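Local coordinates for protein xylanase Y (Bacillus halodurans, PDB 1WU4) that hydrolyses xylooligosaccharides of three or more units, releasing xylose from the reducing end with inversion of anomeric configuration, at residues L137-H142 against S208-E213; G129-A134 against H202-F207; I91-M96 against Q150-S155. The protein carries 1 engineered substitution. All coordinates share one frame; numbering follows the deposited sequence.

Contact 1: L137-H142 against S208-E213; sequences LFFASH and SLWANE
Phe-138, His-142 and Trp-210 form an aromatic cluster between helix 127-144 and the C-terminal end of helix 201-210. Trp-210 touches Phe-138, Phe-139 and His-142. Its CG is anti to the carbonyl carbon (chi1 -50°), which carries the indole across to His-142. His-142 comes at the indole edge-on in a T-shaped (edge-to-face) pair. Its CE1 stands 3.2 Å above the indole plane, over the centre of the ring system. The ring planes are 84° apart, and the centroids of the imidazole and the six-membered ring of Trp-210 are 4.4 Å apart. The imidazole is also fixed from elsewhere, because its ND1 is hydrogen-bonded to the backbone O of Trp-379.

Phe-138 meets the stem of Trp-210. The methylene CB of Trp-210 lies over one face of the Phe-138 ring, 3.8 Å from the ring centroid, in a CH-pi contact. The same ring reaches the backbone, with Phe-138 CE1 3.5 Å from Trp-210 O. Phe-139 starts out pointing away, but the end of its ring returns to the indole edge. There Phe-139 CE1 is 3.8 Å from Trp-210 CZ3. Phe-380 and Pro-381, close to the C-terminal end of the model, add to the surroundings of Trp-210. Trp-210 is the last residue of helix 201-210, and Ala-211 is the first after it to leave helical phi/psi. The cluster thus joins two helices of the (alpha/alpha)6 barrel.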
loop_
_atom_site.group_PDB
_atom_site.type_symbol
_atom_site.label_atom_id
_atom_site.label_comp_id
_atom_site.label_asym_id
_atom_site.label_seq_id
_atom_site.Cartn_x
_atom_site.Cartn_y
_atom_site.Cartn_z
ATOM N N LEU A 137 3.156 -3.256 12.192
ATOM C CA LEU A 137 3.388 -3.431 13.622
ATOM C C LEU A 137 2.982 -4.834 14.081
ATOM O O LEU A 137 3.672 -5.438 14.903
ATOM C CB LEU A 137 2.630 -2.362 14.415
ATOM C CG LEU A 137 3.224 -0.952 14.330
ATOM C CD1 LEU A 137 2.207 0.066 14.812
ATOM C CD2 LEU A 137 4.496 -0.872 15.165
ATOM N N PHE A 138 1.869 -5.361 13.567
ATOM C CA PHE A 138 1.465 -6.716 13.941
ATOM C C PHE A 138 2.540 -7.687 13.454
ATOM O O PHE A 138 2.929 -8.605 14.172
ATOM C CB PHE A 138 0.121 -7.112 13.312
ATOM C CG PHE A 138 -1.088 -6.592 14.049
ATOM C CD1 PHE A 138 -1.259 -6.837 15.411
ATOM C CD2 PHE A 138 -2.077 -5.888 13.369
ATOM C CE1 PHE A 138 -2.398 -6.388 16.080
ATOM C CE2 PHE A 138 -3.218 -5.435 14.030
ATOM C CZ PHE A 138 -3.379 -5.686 15.389
ATOM N N PHE A 139 3.015 -7.490 12.226
ATOM C CA PHE A 139 4.050 -8.365 11.683
ATOM C C PHE A 139 5.332 -8.274 12.513
ATOM O O PHE A 139 5.983 -9.288 12.770
ATOM C CB PHE A 139 4.359 -8.014 10.221
ATOM C CG PHE A 139 3.284 -8.426 9.240
ATOM C CD1 PHE A 139 2.243 -9.273 9.612
ATOM C CD2 PHE A 139 3.344 -7.986 7.921
ATOM C CE1 PHE A 139 1.279 -9.675 8.677
ATOM C CE2 PHE A 139 2.390 -8.382 6.983
ATOM C CZ PHE A 139 1.357 -9.228 7.361
ATOM N N ALA A 140 5.688 -7.063 12.937
ATOM C CA ALA A 140 6.886 -6.867 13.750
ATOM C C ALA A 140 6.746 -7.636 15.063
ATOM O O ALA A 140 7.673 -8.310 15.509
ATOM C CB ALA A 140 7.088 -5.384 14.030
ATOM N N SER A 141 5.579 -7.526 15.687
ATOM C CA SER A 141 5.327 -8.225 16.939
ATOM C C SER A 141 5.491 -9.729 16.753
ATOM O O SER A 141 6.098 -10.410 17.580
ATOM C CB SER A 141 3.908 -7.929 17.429
ATOM O OG SER A 141 3.612 -8.663 18.609
ATOM N N HIS A 142 4.947 -10.242 15.656
ATOM C CA HIS A 142 5.003 -11.670 15.378
ATOM C C HIS A 142 6.395 -12.195 15.034
ATOM O O HIS A 142 6.749 -13.313 15.413
ATOM C CB HIS A 142 4.004 -12.001 14.268
ATOM C CG HIS A 142 2.599 -11.606 14.603
ATOM N ND1 HIS A 142 1.591 -11.553 13.664
ATOM C CD2 HIS A 142 2.040 -11.229 15.777
ATOM C CE1 HIS A 142 0.474 -11.154 14.244
ATOM N NE2 HIS A 142 0.719 -10.950 15.527
ATOM N N SER A 208 -9.124 -8.654 11.535
ATOM C CA SER A 208 -10.250 -9.365 12.137
ATOM C C SER A 208 -9.777 -10.497 13.045
ATOM O O SER A 208 -10.567 -11.064 13.802
ATOM C CB SER A 208 -11.195 -9.919 11.056
ATOM O OG SER A 208 -10.735 -11.146 10.508
ATOM N N LEU A 209 -8.489 -10.816 12.973
ATOM C CA LEU A 209 -7.917 -11.872 13.800
ATOM C C LEU A 209 -7.063 -11.308 14.930
ATOM O O LEU A 209 -6.975 -11.908 16.003
ATOM C CB LEU A 209 -7.033 -12.796 12.956
ATOM C CG LEU A 209 -7.655 -13.497 11.749
ATOM C CD1 LEU A 209 -6.583 -14.281 11.009
ATOM C CD2 LEU A 209 -8.776 -14.417 12.211
ATOM N N TRP A 210 -6.455 -10.149 14.697
ATOM C CA TRP A 210 -5.539 -9.567 15.674
ATOM C C TRP A 210 -5.901 -8.257 16.363
ATOM O O TRP A 210 -5.251 -7.880 17.339
ATOM C CB TRP A 210 -4.157 -9.422 15.027
ATOM C CG TRP A 210 -3.672 -10.684 14.364
ATOM C CD1 TRP A 210 -3.918 -11.968 14.765
ATOM C CD2 TRP A 210 -2.819 -10.781 13.215
ATOM N NE1 TRP A 210 -3.271 -12.856 13.940
ATOM C CE2 TRP A 210 -2.588 -12.155 12.981
ATOM C CE3 TRP A 210 -2.225 -9.840 12.364
ATOM C CZ2 TRP A 210 -1.787 -12.612 11.929
ATOM C CZ3 TRP A 210 -1.427 -10.296 11.317
ATOM C CH2 TRP A 210 -1.217 -11.671 11.111
ATOM N N ALA A 211 -6.907 -7.546 15.871
ATOM C CA ALA A 211 -7.288 -6.288 16.507
ATOM C C ALA A 211 -8.004 -6.576 17.824
ATOM O O ALA A 211 -8.201 -7.737 18.189
ATOM C CB ALA A 211 -8.199 -5.487 15.582
ATOM N N ASN A 212 -8.379 -5.527 18.552
ATOM C CA ASN A 212 -9.107 -5.743 19.799
ATOM C C ASN A 212 -10.323 -6.596 19.440
ATOM O O ASN A 212 -10.966 -6.371 18.413
ATOM C CB ASN A 212 -9.561 -4.415 20.412
ATOM C CG ASN A 212 -8.411 -3.621 21.000
ATOM O OD1 ASN A 212 -7.415 -4.190 21.447
ATOM N ND2 ASN A 212 -8.552 -2.301 21.018
ATOM N N GLU A 213 -10.644 -7.567 20.285
ATOM C CA GLU A 213 -11.763 -8.458 20.001
ATOM C C GLU A 213 -13.084 -7.755 19.725
ATOM O O GLU A 213 -13.869 -8.221 18.900
ATOM C CB GLU A 213 -11.942 -9.468 21.139
ATOM C CG GLU A 213 -10.797 -10.461 21.246
ATOM C CD GLU A 213 -11.130 -11.656 22.118
ATOM O OE1 GLU A 213 -12.016 -12.453 21.733
ATOM O OE2 GLU A 213 -10.506 -11.797 23.190
#

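Contact 2: G129-A134 against H202-F207; sequences GEEYFA and HFYELF
Tyr-204 OH is gripped by two groups. It donates to Glu-131 OE1 at 2.7 Å, and it accepts from the backbone N of Leu-200, just before helix 201-210. The contact joins helices 127-144 and 201-210 of the (alpha/alpha)6 barrel of glycoside hydrolase family 8. The axes of the two short segments approach to 10.8 Å, with their N-to-C directions 50° apart.

The carboxylate of Glu-131 is buried. Its CG stands between the backbone N and the carbonyl carbon (chi1 60°), and the chain runs extended from there to the phenol. Glu-131 OE1 accepts the hydrogen bond with its syn lone pair, the side of the other oxygen. The carboxylate and the Tyr-204 ring are nearly coplanar, so OE1 also lies at the ring edge, 3.2 Å from Tyr-204 CE1.

Next to this bond, Phe-203 points its edge at the face of Tyr-132 in a T-shaped (edge-to-face) pair. The ring centroids are 4.9 Å apart and the planes are at 62°. Phe-203 CE2 stands over the middle of the Tyr-132 ring, and Phe-203 CZ is 3.7 Å from Tyr-132 CE1. Tyr-132 makes a further edge-to-face pair with Tyr-74. Its side chain is about 7 Å from that of Glu-70, the proton donor inferred by similarity, which places Tyr-132 close to the probable active site.

One turn further along, Phe-207 CZ touches Ala-134 CB of helix 127-144 obliquely. The backbone O of Glu-131 lies at the edges of two rings, 3.6 Å from Phe-207 CZ and 3.8 Å from Phe-203 CD2.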
loop_
_atom_site.group_PDB
_atom_site.type_symbol
_atom_site.label_atom_id
_atom_site.label_comp_id
_atom_site.label_asym_id
_atom_site.label_seq_id
_atom_site.Cartn_x
_atom_site.Cartn_y
_atom_site.Cartn_z
ATOM N N GLY A 129 -1.773 5.396 5.428
ATOM C CA GLY A 129 -0.577 5.283 6.241
ATOM C C GLY A 129 -0.919 4.494 7.496
ATOM O O GLY A 129 -0.255 3.517 7.836
ATOM N N GLU A 130 -1.978 4.909 8.183
ATOM C CA GLU A 130 -2.398 4.224 9.401
ATOM C C GLU A 130 -2.598 2.719 9.216
ATOM O O GLU A 130 -2.148 1.927 10.041
ATOM C CB GLU A 130 -3.694 4.841 9.950
ATOM C CG GLU A 130 -3.497 5.946 10.993
ATOM C CD GLU A 130 -2.993 7.257 10.415
ATOM O OE1 GLU A 130 -2.805 8.210 11.204
ATOM O OE2 GLU A 130 -2.788 7.344 9.186
ATOM N N GLU A 131 -3.272 2.307 8.147
ATOM C CA GLU A 131 -3.500 0.881 7.969
ATOM C C GLU A 131 -2.215 0.098 7.714
ATOM O O GLU A 131 -2.092 -1.044 8.156
ATOM C CB GLU A 131 -4.543 0.620 6.874
ATOM C CG GLU A 131 -4.204 1.145 5.499
ATOM C CD GLU A 131 -5.364 1.002 4.525
ATOM O OE1 GLU A 131 -6.286 0.204 4.797
ATOM O OE2 GLU A 131 -5.349 1.684 3.480
ATOM N N TYR A 132 -1.251 0.699 7.019
ATOM C CA TYR A 132 0.022 0.016 6.797
ATOM C C TYR A 132 0.807 -0.015 8.113
ATOM O O TYR A 132 1.456 -1.014 8.418
ATOM C CB TYR A 132 0.845 0.710 5.704
ATOM C CG TYR A 132 0.712 0.072 4.334
ATOM C CD1 TYR A 132 1.618 -0.896 3.903
ATOM C CD2 TYR A 132 -0.326 0.431 3.473
ATOM C CE1 TYR A 132 1.494 -1.490 2.641
ATOM C CE2 TYR A 132 -0.459 -0.156 2.218
ATOM C CZ TYR A 132 0.454 -1.113 1.810
ATOM O OH TYR A 132 0.325 -1.697 0.570
ATOM N N PHE A 133 0.746 1.065 8.897
ATOM C CA PHE A 133 1.444 1.080 10.189
ATOM C C PHE A 133 0.939 -0.085 11.037
ATOM O O PHE A 133 1.720 -0.853 11.595
ATOM C CB PHE A 133 1.171 2.375 10.977
ATOM C CG PHE A 133 1.948 3.578 10.506
ATOM C CD1 PHE A 133 3.308 3.496 10.231
ATOM C CD2 PHE A 133 1.316 4.812 10.390
ATOM C CE1 PHE A 133 4.029 4.632 9.846
ATOM C CE2 PHE A 133 2.026 5.950 10.008
ATOM C CZ PHE A 133 3.382 5.859 9.735
ATOM N N ALA A 134 -0.382 -0.206 11.132
ATOM C CA ALA A 134 -0.993 -1.254 11.936
ATOM C C ALA A 134 -0.568 -2.659 11.536
ATOM O O ALA A 134 -0.155 -3.445 12.388
ATOM C CB ALA A 134 -2.512 -1.130 11.892
ATOM N N HIS A 202 -7.440 -7.592 2.305
ATOM C CA HIS A 202 -6.534 -8.599 2.836
ATOM C C HIS A 202 -5.924 -8.155 4.167
ATOM O O HIS A 202 -5.630 -8.986 5.025
ATOM C CB HIS A 202 -5.448 -8.953 1.803
ATOM C CG HIS A 202 -4.814 -7.768 1.143
ATOM N ND1 HIS A 202 -5.546 -6.783 0.515
ATOM C CD2 HIS A 202 -3.512 -7.430 0.980
ATOM C CE1 HIS A 202 -4.722 -5.890 -0.006
ATOM N NE2 HIS A 202 -3.483 -6.259 0.260
ATOM N N PHE A 203 -5.742 -6.849 4.346
ATOM C CA PHE A 203 -5.219 -6.328 5.606
ATOM C C PHE A 203 -6.316 -6.453 6.664
ATOM O O PHE A 203 -6.063 -6.876 7.794
ATOM C CB PHE A 203 -4.838 -4.847 5.471
ATOM C CG PHE A 203 -3.474 -4.600 4.877
ATOM C CD1 PHE A 203 -3.010 -5.344 3.793
ATOM C CD2 PHE A 203 -2.666 -3.583 5.380
ATOM C CE1 PHE A 203 -1.763 -5.079 3.219
ATOM C CE2 PHE A 203 -1.421 -3.308 4.813
ATOM C CZ PHE A 203 -0.968 -4.055 3.733
ATOM N N TYR A 204 -7.544 -6.098 6.292
ATOM C CA TYR A 204 -8.659 -6.150 7.235
ATOM C C TYR A 204 -8.959 -7.574 7.698
ATOM O O TYR A 204 -9.386 -7.778 8.832
ATOM C CB TYR A 204 -9.909 -5.500 6.625
ATOM C CG TYR A 204 -9.644 -4.167 5.952
ATOM C CD1 TYR A 204 -8.565 -3.362 6.336
ATOM C CD2 TYR A 204 -10.429 -3.740 4.884
ATOM C CE1 TYR A 204 -8.268 -2.182 5.662
ATOM C CE2 TYR A 204 -10.142 -2.557 4.204
ATOM C CZ TYR A 204 -9.054 -1.788 4.594
ATOM O OH TYR A 204 -8.724 -0.662 3.875
ATOM N N GLU A 205 -8.738 -8.554 6.828
ATOM C CA GLU A 205 -8.958 -9.950 7.201
ATOM C C GLU A 205 -8.048 -10.271 8.383
ATOM O O GLU A 205 -8.444 -10.944 9.335
ATOM C CB GLU A 205 -8.609 -10.876 6.033
ATOM C CG GLU A 205 -9.493 -10.705 4.816
ATOM C CD GLU A 205 -10.778 -11.497 4.912
ATOM O OE1 GLU A 205 -11.399 -11.509 5.997
ATOM O OE2 GLU A 205 -11.171 -12.099 3.892
ATOM N N LEU A 206 -6.814 -9.788 8.315
ATOM C CA LEU A 206 -5.866 -10.034 9.390
ATOM C C LEU A 206 -6.240 -9.220 10.627
ATOM O O LEU A 206 -6.092 -9.696 11.752
ATOM C CB LEU A 206 -4.445 -9.724 8.916
ATOM C CG LEU A 206 -3.993 -10.646 7.774
ATOM C CD1 LEU A 206 -2.651 -10.187 7.229
ATOM C CD2 LEU A 206 -3.912 -12.086 8.270
ATOM N N PHE A 207 -6.744 -8.004 10.430
ATOM C CA PHE A 207 -7.161 -7.200 11.571
ATOM C C PHE A 207 -8.309 -7.916 12.288
ATOM O O PHE A 207 -8.450 -7.813 13.505
ATOM C CB PHE A 207 -7.640 -5.809 11.135
ATOM C CG PHE A 207 -6.567 -4.935 10.533
ATOM C CD1 PHE A 207 -5.211 -5.250 10.652
ATOM C CD2 PHE A 207 -6.923 -3.771 9.861
ATOM C CE1 PHE A 207 -4.230 -4.410 10.104
ATOM C CE2 PHE A 207 -5.955 -2.929 9.315
ATOM C CZ PHE A 207 -4.606 -3.251 9.437
#

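Contact 3: I91-M96 against Q150-S155; sequences IWNWTM and QPFNYS
Pro-151 and Phe-152 lie on a loop that packs against helical residues Trp-92, Asn-93 and Met-96. The CA atoms of Asn-93 and Pro-151 are 7.3 Å apart, the closest such pair between the segments. The peptide bond before Pro-151 is cis. The loop then bends through an inverse gamma turn centred on Asn-153, spanned by a weak bond from Tyr-154 N to Phe-152 O. Asn-153 holds the N-cap position of helix 154-167, but its side chain makes no capping bond.

The main polar link runs from side chain to backbone. Trp-92 NE1 donates to Pro-151 O at 2.8 Å, with an N-H...O angle of 160°. The acceptor lies almost in the indole plane. The donor stands 47° above the carbonyl plane and so is not on a lone pair of Pro-151 O. Trp-92 CG is anti to the backbone N (chi1 178°), which sends the indole out toward the loop.

In the (alpha/alpha)6 barrel this joins helix 85-99 to the approach to helix 154-167, near the protein surface. The indole also packs on Leu-137 of helix 127-144.

Met-96 and Pro-151 lie alongside each other, pointing opposite ways. Met-96 CG is 3.7 Å from Pro-151 CB, and the same carbon lies over one face of the Trp-92 indole, offset toward its rim. The Phe-152 ring reaches the helix by its tip, with Phe-152 CZ 4.1 Å from Asn-93 CB. The amide of Asn-93 is turned obliquely to that ring, and its ND2 is hydrogen-bonded to the backbone O of Asp-55.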
loop_
_atom_site.group_PDB
_atom_site.type_symbol
_atom_site.label_atom_id
_atom_site.label_comp_id
_atom_site.label_asym_id
_atom_site.label_seq_id
_atom_site.Cartn_x
_atom_site.Cartn_y
_atom_site.Cartn_z
ATOM N N ILE A 91 12.623 3.834 11.744
ATOM C CA ILE A 91 11.503 4.497 11.081
ATOM C C ILE A 91 10.323 4.717 12.030
ATOM O O ILE A 91 9.754 5.810 12.085
ATOM C CB ILE A 91 11.020 3.671 9.863
ATOM C CG1 ILE A 91 12.132 3.595 8.811
ATOM C CG2 ILE A 91 9.764 4.297 9.269
ATOM C CD1 ILE A 91 11.828 2.649 7.661
ATOM N N TRP A 92 9.955 3.679 12.772
ATOM C CA TRP A 92 8.838 3.774 13.706
ATOM C C TRP A 92 9.138 4.807 14.794
ATOM O O TRP A 92 8.258 5.557 15.210
ATOM C CB TRP A 92 8.572 2.397 14.322
ATOM C CG TRP A 92 7.466 2.353 15.337
ATOM C CD1 TRP A 92 7.523 1.771 16.569
ATOM C CD2 TRP A 92 6.133 2.876 15.203
ATOM N NE1 TRP A 92 6.315 1.895 17.211
ATOM C CE2 TRP A 92 5.443 2.568 16.396
ATOM C CE3 TRP A 92 5.455 3.572 14.191
ATOM C CZ2 TRP A 92 4.108 2.930 16.611
ATOM C CZ3 TRP A 92 4.122 3.933 14.406
ATOM C CH2 TRP A 92 3.467 3.610 15.608
ATOM N N ASN A 93 10.389 4.853 15.244
ATOM C CA ASN A 93 10.781 5.809 16.270
ATOM C C ASN A 93 10.612 7.240 15.749
ATOM O O ASN A 93 10.075 8.102 16.447
ATOM C CB ASN A 93 12.231 5.557 16.694
ATOM C CG ASN A 93 12.627 6.358 17.920
ATOM O OD1 ASN A 93 11.856 6.477 18.874
ATOM N ND2 ASN A 93 13.841 6.899 17.907
ATOM N N TRP A 94 11.055 7.488 14.518
ATOM C CA TRP A 94 10.935 8.814 13.916
ATOM C C TRP A 94 9.456 9.170 13.788
ATOM O O TRP A 94 9.043 10.297 14.060
ATOM C CB TRP A 94 11.576 8.823 12.524
ATOM C CG TRP A 94 11.950 10.189 11.999
ATOM C CD1 TRP A 94 13.188 10.772 12.049
ATOM C CD2 TRP A 94 11.101 11.119 11.306
ATOM N NE1 TRP A 94 13.164 11.996 11.426
ATOM C CE2 TRP A 94 11.898 12.236 10.961
ATOM C CE3 TRP A 94 9.745 11.117 10.941
ATOM C CZ2 TRP A 94 11.386 13.339 10.269
ATOM C CZ3 TRP A 94 9.236 12.217 10.250
ATOM C CH2 TRP A 94 10.059 13.312 9.922
ATOM N N THR A 95 8.666 8.189 13.361
ATOM C CA THR A 95 7.232 8.361 13.181
ATOM C C THR A 95 6.533 8.775 14.473
ATOM O O THR A 95 5.761 9.735 14.493
ATOM C CB THR A 95 6.599 7.056 12.659
ATOM O OG1 THR A 95 7.191 6.712 11.401
ATOM C CG2 THR A 95 5.097 7.219 12.480
ATOM N N MET A 96 6.798 8.048 15.550
ATOM C CA MET A 96 6.180 8.358 16.832
ATOM C C MET A 96 6.666 9.681 17.411
ATOM O O MET A 96 5.902 10.414 18.037
ATOM C CB MET A 96 6.449 7.232 17.831
ATOM C CG MET A 96 5.534 6.026 17.667
ATOM S SD MET A 96 3.792 6.478 17.840
ATOM C CE MET A 96 3.796 7.196 19.466
ATOM N N GLN A 150 8.340 1.449 25.293
ATOM C CA GLN A 150 7.500 2.041 24.266
ATOM C C GLN A 150 8.335 2.997 23.421
ATOM O O GLN A 150 9.331 3.549 23.891
ATOM C CB GLN A 150 6.330 2.769 24.929
ATOM C CG GLN A 150 5.371 1.813 25.630
ATOM C CD GLN A 150 4.294 2.517 26.427
ATOM O OE1 GLN A 150 3.823 3.589 26.049
ATOM N NE2 GLN A 150 3.879 1.902 27.529
ATOM N N PRO A 151 7.933 3.223 22.161
ATOM C CA PRO A 151 6.765 2.654 21.478
ATOM C C PRO A 151 7.034 1.323 20.778
ATOM O O PRO A 151 6.343 0.973 19.821
ATOM C CB PRO A 151 6.415 3.742 20.481
ATOM C CG PRO A 151 7.779 4.169 20.022
ATOM C CD PRO A 151 8.566 4.261 21.324
ATOM N N PHE A 152 8.018 0.575 21.257
ATOM C CA PHE A 152 8.363 -0.686 20.621
ATOM C C PHE A 152 7.529 -1.888 21.052
ATOM O O PHE A 152 7.863 -3.030 20.738
ATOM C CB PHE A 152 9.860 -0.935 20.800
ATOM C CG PHE A 152 10.708 0.168 20.234
ATOM C CD1 PHE A 152 10.777 0.375 18.859
ATOM C CD2 PHE A 152 11.384 1.045 21.076
ATOM C CE1 PHE A 152 11.503 1.440 18.332
ATOM C CE2 PHE A 152 12.114 2.114 20.559
ATOM C CZ PHE A 152 12.174 2.313 19.186
ATOM N N ASN A 153 6.437 -1.622 21.767
ATOM C CA ASN A 153 5.513 -2.673 22.181
ATOM C C ASN A 153 4.529 -2.737 21.009
ATOM O O ASN A 153 3.365 -2.339 21.105
ATOM C CB ASN A 153 4.826 -2.299 23.507
ATOM C CG ASN A 153 4.232 -0.900 23.502
ATOM O OD1 ASN A 153 4.774 0.026 22.898
ATOM N ND2 ASN A 153 3.116 -0.737 24.206
ATOM N N TYR A 154 5.055 -3.245 19.897
ATOM C CA TYR A 154 4.357 -3.345 18.615
ATOM C C TYR A 154 2.875 -3.701 18.576
ATOM O O TYR A 154 2.069 -2.913 18.081
ATOM C CB TYR A 154 5.101 -4.313 17.691
ATOM C CG TYR A 154 6.595 -4.095 17.604
ATOM C CD1 TYR A 154 7.130 -2.877 17.178
ATOM C CD2 TYR A 154 7.476 -5.123 17.932
ATOM C CE1 TYR A 154 8.516 -2.693 17.081
ATOM C CE2 TYR A 154 8.853 -4.951 17.842
ATOM C CZ TYR A 154 9.367 -3.740 17.415
ATOM O OH TYR A 154 10.732 -3.585 17.321
ATOM N N SER A 155 2.511 -4.879 19.074
ATOM C CA SER A 155 1.111 -5.296 19.018
ATOM C C SER A 155 0.161 -4.369 19.769
ATOM O O SER A 155 -0.972 -4.162 19.333
ATOM C CB SER A 155 0.950 -6.735 19.525
ATOM O OG SER A 155 1.113 -6.817 20.927
#

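In the fold
From the N terminus, 91-96 comes first, on helix 85-99. Contact 3 closes its loop when the chain reaches 150-155, at the start of helix 154-167. Within that loop the chain passes 129-134 and 137-142, both on helix 127-144. Contact 2 closes its loop at 202-207 and contact 1 at 208-213, so each crosses contact 3. They also cross each other, and both tie helix 127-144 to helix 201-210. Contact 2 lies nearer the centre of the chain. Phe-138 and Phe-207 pack together between contacts 1 and 2. Ser-141 against Ser-155 joins contacts 1 and 3, and Phe-133 against Thr-95 joins contacts 2 and 3.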